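Secretory-abundant heat soluble protein 1 (Ramazzottius varieornatus, PDB 5XN9) acts as a secreted, heat-soluble molecular shield that helps tardigrades survive desiccation, and has the fold of a fatty-acid-binding protein. Local coordinates at residues 39-44 against 130-135; 80-85 against 101-106. All blocks are in the same frame, centred on the assembly; numbering follows the deposited sequence. Where two conformers were deposited one is given.

Contact 1 (39-44 against 130-135); sequences HKTFHK and AKRWYK. With MG (magnesium ion), chain C; ACY (acetic acid), chain L.
The imidazole of His43 turns its edge toward the ring face of Tyr134 in an offset edge-to-face pair, the planes at 73° and the centroids 5.0 Å apart. His43 CD2 makes the closest ring contact, with Tyr134 CE2, while an oxygen of a bound acetate, OXT, lies at the imidazole edge beside NE2. The Tyr134 ring has Thr41 O at its own edge, near its plane. The Arg132 guanidinium has His39 O in its plane and acetate O and Thr41 OG1 at its edge, Thr41 OG1 tilted 22° from the plane. A magnesium ion joins the two rings: His43 NE2 binds it at 1.9 Å and Tyr134 OH at 2.0 Å. Acetate OXT is a third ligand. His43 NE2 and Tyr134 OH are 3.3 Å apart because they share the metal, not because they are hydrogen-bonded. His43 ND1 is hydrogen-bonded to His54 NE2, which helps hold the imidazole's rotation.

All this lies inside the beta-barrel of the fatty-acid-binding-protein fold, in the lipid-binding cavity of relatives. The site is reminiscent of the arginine and tyrosine that commonly hold a carboxylate there, although here Tyr134 works through the metal. Arg132 NH1 donates to O of the acetate, probably from the crystallisation liquor; Lys121 and Tyr123 also bond to it.

Chi1 of -155° sets Arg132 CG anti to the backbone N, and the chain runs extended to NE, carrying the guanidinium across to 39-44. Arg132 NH2 donates to His39 O at 2.7 Å and also bonds to Asn38; Arg132 NH1 donates to Thr41 OG1 at 3.0 Å. Thr41 OG1 in turn donates to His39 O at 2.8 Å, reaching that carbonyl from the face opposite Arg132 NH2.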
# COMPACT_ATOMS: atom_id res chain seq x y z
N HIS A 39 10.64 -4.99 -7.27
CA HIS A 39 9.99 -5.04 -8.57
C HIS A 39 9.12 -3.81 -8.76
O HIS A 39 8.50 -3.31 -7.82
CB HIS A 39 9.16 -6.31 -8.70
CG HIS A 39 9.99 -7.54 -8.84
ND1 HIS A 39 10.44 -8.01 -10.06
CD2 HIS A 39 10.47 -8.40 -7.91
CE1 HIS A 39 11.15 -9.10 -9.87
NE2 HIS A 39 11.19 -9.36 -8.57
N LYS A 40 9.08 -3.32 -10.00
CA LYS A 40 8.32 -2.12 -10.33
C LYS A 40 6.87 -2.25 -9.89
O LYS A 40 6.17 -3.19 -10.27
CB LYS A 40 8.40 -1.89 -11.84
CG LYS A 40 7.66 -0.66 -12.34
CD LYS A 40 8.18 0.61 -11.72
CE LYS A 40 9.62 0.89 -12.11
NZ LYS A 40 10.01 2.29 -11.76
N THR A 41 6.44 -1.29 -9.08
CA THR A 41 5.14 -1.32 -8.43
C THR A 41 4.46 0.02 -8.65
O THR A 41 5.11 1.07 -8.57
CB THR A 41 5.30 -1.58 -6.92
OG1 THR A 41 5.96 -2.84 -6.73
CG2 THR A 41 3.95 -1.57 -6.18
N PHE A 42 3.17 -0.02 -8.92
CA PHE A 42 2.38 1.19 -9.13
C PHE A 42 1.25 1.23 -8.11
O PHE A 42 0.59 0.22 -7.84
CB PHE A 42 1.78 1.21 -10.54
CG PHE A 42 2.80 1.20 -11.62
CD1 PHE A 42 3.31 -0.00 -12.10
CD2 PHE A 42 3.26 2.38 -12.18
CE1 PHE A 42 4.27 -0.02 -13.11
CE2 PHE A 42 4.20 2.38 -13.19
CZ PHE A 42 4.71 1.18 -13.65
N HIS A 43 1.04 2.41 -7.53
CA HIS A 43 -0.12 2.71 -6.70
C HIS A 43 -0.87 3.84 -7.37
O HIS A 43 -0.29 4.91 -7.61
CB HIS A 43 0.28 3.16 -5.29
CG HIS A 43 0.85 2.07 -4.45
ND1 HIS A 43 0.06 1.18 -3.76
CD2 HIS A 43 2.13 1.72 -4.20
CE1 HIS A 43 0.83 0.32 -3.12
NE2 HIS A 43 2.09 0.63 -3.36
N LYS A 44 -2.14 3.62 -7.67
CA LYS A 44 -3.01 4.65 -8.22
C LYS A 44 -4.17 4.84 -7.26
O LYS A 44 -4.88 3.88 -6.95
CB LYS A 44 -3.48 4.26 -9.63
CG LYS A 44 -2.33 4.06 -10.60
CD LYS A 44 -2.81 3.68 -11.99
CE LYS A 44 -1.61 3.36 -12.89
NZ LYS A 44 -1.99 2.81 -14.22
N ALA A 130 9.69 -1.17 7.28
CA ALA A 130 10.34 -0.99 5.99
C ALA A 130 9.80 0.27 5.33
O ALA A 130 8.74 0.78 5.69
CB ALA A 130 10.14 -2.20 5.08
N LYS A 131 10.55 0.76 4.35
CA LYS A 131 10.15 1.95 3.63
C LYS A 131 10.42 1.77 2.15
O LYS A 131 11.37 1.09 1.75
CB LYS A 131 10.89 3.19 4.14
CG LYS A 131 10.40 3.67 5.49
CD LYS A 131 11.23 4.83 5.97
CE LYS A 131 10.69 5.37 7.28
NZ LYS A 131 9.41 6.07 7.06
N ARG A 132 9.59 2.42 1.35
CA ARG A 132 9.78 2.40 -0.09
C ARG A 132 9.36 3.76 -0.62
O ARG A 132 8.39 4.34 -0.13
CB ARG A 132 8.91 1.30 -0.67
CG ARG A 132 9.40 0.80 -1.93
CD ARG A 132 8.65 -0.41 -2.36
NE ARG A 132 9.17 -0.81 -3.64
CZ ARG A 132 8.55 -1.61 -4.48
NH1 ARG A 132 7.35 -2.09 -4.18
NH2 ARG A 132 9.13 -1.91 -5.62
N TRP A 133 10.11 4.28 -1.58
CA TRP A 133 9.84 5.61 -2.12
C TRP A 133 9.30 5.51 -3.53
O TRP A 133 9.78 4.70 -4.34
CB TRP A 133 11.09 6.49 -2.07
CG TRP A 133 11.38 6.92 -0.67
CD1 TRP A 133 11.00 8.09 -0.08
CD2 TRP A 133 12.08 6.17 0.33
NE1 TRP A 133 11.44 8.12 1.22
CE2 TRP A 133 12.10 6.95 1.50
CE3 TRP A 133 12.70 4.91 0.35
CZ2 TRP A 133 12.72 6.53 2.68
CZ3 TRP A 133 13.31 4.49 1.52
CH2 TRP A 133 13.32 5.30 2.67
N TYR A 134 8.29 6.34 -3.82
CA TYR A 134 7.61 6.37 -5.10
C TYR A 134 7.68 7.77 -5.69
O TYR A 134 7.77 8.76 -4.95
CB TYR A 134 6.13 5.98 -4.92
CG TYR A 134 5.93 4.54 -4.52
CD1 TYR A 134 6.17 4.11 -3.22
CD2 TYR A 134 5.51 3.60 -5.45
CE1 TYR A 134 5.99 2.79 -2.87
CE2 TYR A 134 5.33 2.28 -5.11
CZ TYR A 134 5.58 1.88 -3.81
OH TYR A 134 5.41 0.56 -3.45
N LYS A 135 7.62 7.86 -7.01
CA LYS A 135 7.56 9.14 -7.71
C LYS A 135 6.26 9.22 -8.51
O LYS A 135 5.65 8.20 -8.84
CB LYS A 135 8.75 9.28 -8.67
CG LYS A 135 8.84 8.16 -9.70
CD LYS A 135 10.07 8.30 -10.59
CE LYS A 135 10.19 7.11 -11.54
NZ LYS A 135 11.39 7.21 -12.41
MG MG C . 3.72 -0.21 -2.81
C ACY L . 3.84 -2.34 -2.09
O ACY L . 5.09 -2.39 -2.01
OXT ACY L . 3.13 -1.47 -1.54
CH3 ACY L . 3.14 -3.40 -2.91

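Contact 2 (80-85 against 101-106); sequences NNTEIK and VPSRNK
Pro102, Thr82 and Val101 carry this contact between the start of strand 82-91 and the turn joining strands 94-101 and 106-114. Thr82 sets its methyl against the turn: chi1 of -60° puts OG1 beside the backbone N and CG2 anti to it, which brings the methyl to Val101. Thr82 CG2 presses on Val101 CG1 at 3.4 Å, tighter than usual for two carbons, and also touches Ser103 OG. A glycine in place of Thr82 would probably leave Val101 CG1 and Ser103 OG without the methyl against them and open a gap between strand and turn. Val101 CG2 meets Ile84 CD1 at 3.6 Å, the two side chains lying side by side and pointing the same way. Pro102 CG meets Lys85 CE at 3.6 Å, and its CD lies against Glu83 O.

The turn closes in a G1 beta bulge, with Asn105 and Lys106 both facing Val101; Val101 O accepts from Arg104 N and Lys106 N. No direct hydrogen bond crosses between the segments. A water takes that place, donating to Glu83 O at 2.7 Å and accepting from Ser103 N at 3.0 Å, which implies that apolar carbon contacts and one water-mediated backbone link hold the turn against the strand.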
# COMPACT_ATOMS: atom_id res chain seq x y z
N ASN A 80 -4.89 -14.32 -3.14
CA ASN A 80 -5.13 -15.74 -3.36
C ASN A 80 -6.37 -16.16 -2.59
O ASN A 80 -7.49 -15.77 -2.97
CB ASN A 80 -3.88 -16.56 -3.06
CG ASN A 80 -2.78 -16.33 -4.08
OD1 ASN A 80 -1.71 -15.81 -3.76
ND2 ASN A 80 -3.05 -16.70 -5.33
N ASN A 81 -6.22 -16.92 -1.50
CA ASN A 81 -7.32 -17.00 -0.53
C ASN A 81 -6.78 -16.79 0.89
O ASN A 81 -6.98 -17.59 1.80
CB ASN A 81 -8.27 -18.20 -0.69
CG ASN A 81 -9.58 -18.07 0.14
OD1 ASN A 81 -10.55 -18.78 -0.10
ND2 ASN A 81 -9.58 -17.18 1.13
N THR A 82 -6.09 -15.68 1.06
CA THR A 82 -5.89 -15.08 2.37
C THR A 82 -6.82 -13.87 2.41
O THR A 82 -6.69 -12.97 1.59
CB THR A 82 -4.44 -14.64 2.54
OG1 THR A 82 -3.56 -15.76 2.41
CG2 THR A 82 -4.24 -14.01 3.90
N GLU A 83 -7.78 -13.89 3.33
CA GLU A 83 -8.65 -12.73 3.50
C GLU A 83 -7.89 -11.62 4.20
O GLU A 83 -7.12 -11.86 5.14
CB GLU A 83 -9.89 -13.09 4.31
CG GLU A 83 -10.90 -11.96 4.40
CD GLU A 83 -11.75 -12.04 5.65
OE1 GLU A 83 -11.24 -12.53 6.68
OE2 GLU A 83 -12.92 -11.62 5.60
N ILE A 84 -8.12 -10.39 3.76
CA ILE A 84 -7.43 -9.22 4.26
C ILE A 84 -8.49 -8.19 4.66
O ILE A 84 -9.31 -7.79 3.82
CB ILE A 84 -6.49 -8.63 3.20
CG1 ILE A 84 -5.52 -9.69 2.67
CG2 ILE A 84 -5.77 -7.41 3.73
CD1 ILE A 84 -4.67 -10.32 3.72
N LYS A 85 -8.50 -7.79 5.93
CA LYS A 85 -9.36 -6.71 6.39
C LYS A 85 -8.56 -5.42 6.44
O LYS A 85 -7.40 -5.43 6.86
CB LYS A 85 -9.92 -7.01 7.78
CG LYS A 85 -10.73 -8.29 7.89
CD LYS A 85 -11.34 -8.37 9.27
CE LYS A 85 -11.51 -9.81 9.74
NZ LYS A 85 -11.95 -9.88 11.17
N VAL A 101 -4.66 -9.57 8.95
CA VAL A 101 -4.64 -10.84 8.23
C VAL A 101 -4.99 -11.93 9.23
O VAL A 101 -4.09 -12.53 9.84
CB VAL A 101 -3.27 -11.08 7.57
CG1 VAL A 101 -3.35 -12.30 6.69
CG2 VAL A 101 -2.83 -9.85 6.78
N PRO A 102 -6.28 -12.19 9.45
CA PRO A 102 -6.68 -13.03 10.59
C PRO A 102 -6.15 -14.45 10.52
O PRO A 102 -5.85 -15.04 11.57
CB PRO A 102 -8.21 -12.98 10.55
CG PRO A 102 -8.52 -11.73 9.82
CD PRO A 102 -7.44 -11.55 8.80
N SER A 103 -6.06 -15.02 9.32
CA SER A 103 -5.60 -16.40 9.20
C SER A 103 -4.17 -16.56 9.71
O SER A 103 -3.80 -17.65 10.17
CB SER A 103 -5.71 -16.86 7.74
OG SER A 103 -4.89 -16.07 6.89
N ARG A 104 -3.38 -15.50 9.68
CA ARG A 104 -1.98 -15.55 10.08
C ARG A 104 -1.71 -14.79 11.37
O ARG A 104 -0.55 -14.67 11.78
CB ARG A 104 -1.11 -15.01 8.96
CG ARG A 104 -1.48 -15.57 7.62
CD ARG A 104 -0.33 -15.55 6.67
NE ARG A 104 -0.69 -16.21 5.42
CZ ARG A 104 0.18 -16.49 4.46
NH1 ARG A 104 -0.25 -17.08 3.35
NH2 ARG A 104 1.46 -16.19 4.62
N ASN A 105 -2.75 -14.26 12.01
CA ASN A 105 -2.59 -13.47 13.22
C ASN A 105 -1.58 -12.34 13.02
O ASN A 105 -0.67 -12.13 13.83
CB ASN A 105 -2.24 -14.35 14.43
CG ASN A 105 -2.40 -13.62 15.74
OD1 ASN A 105 -3.27 -12.75 15.87
ND2 ASN A 105 -1.55 -13.94 16.71
N LYS A 106 -1.73 -11.61 11.92
CA LYS A 106 -0.86 -10.47 11.63
C LYS A 106 -1.68 -9.19 11.56
O LYS A 106 -2.82 -9.18 11.06
CB LYS A 106 -0.08 -10.66 10.32
CG LYS A 106 0.97 -11.78 10.33
CD LYS A 106 2.23 -11.38 11.11
CE LYS A 106 3.28 -12.50 11.11
NZ LYS A 106 3.01 -13.49 12.18
O HOH W 1 -6.92 -14.07 6.66

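In the fold
From the N terminus the chain first lays down strand 10-19 and the two short helices, then reaches 39-44 at the start of strand 42-48. Contact 1 closes only when strand 128-136 arrives, 86 residues later, so its loop takes in most of the barrel's strands. Contact 2 nests inside that loop: its segments lie only 16 residues apart at their nearest ends, and it closes by way of the neighbouring strand 94-101 and the turn after it. Contact 1 joins early and late strands in the barrel interior, whereas contact 2 is local and lies at the surface. Their centres are 22 Å apart, on opposite sides of the chain's centre, and they do not touch, though both reach the same antiparallel sheet.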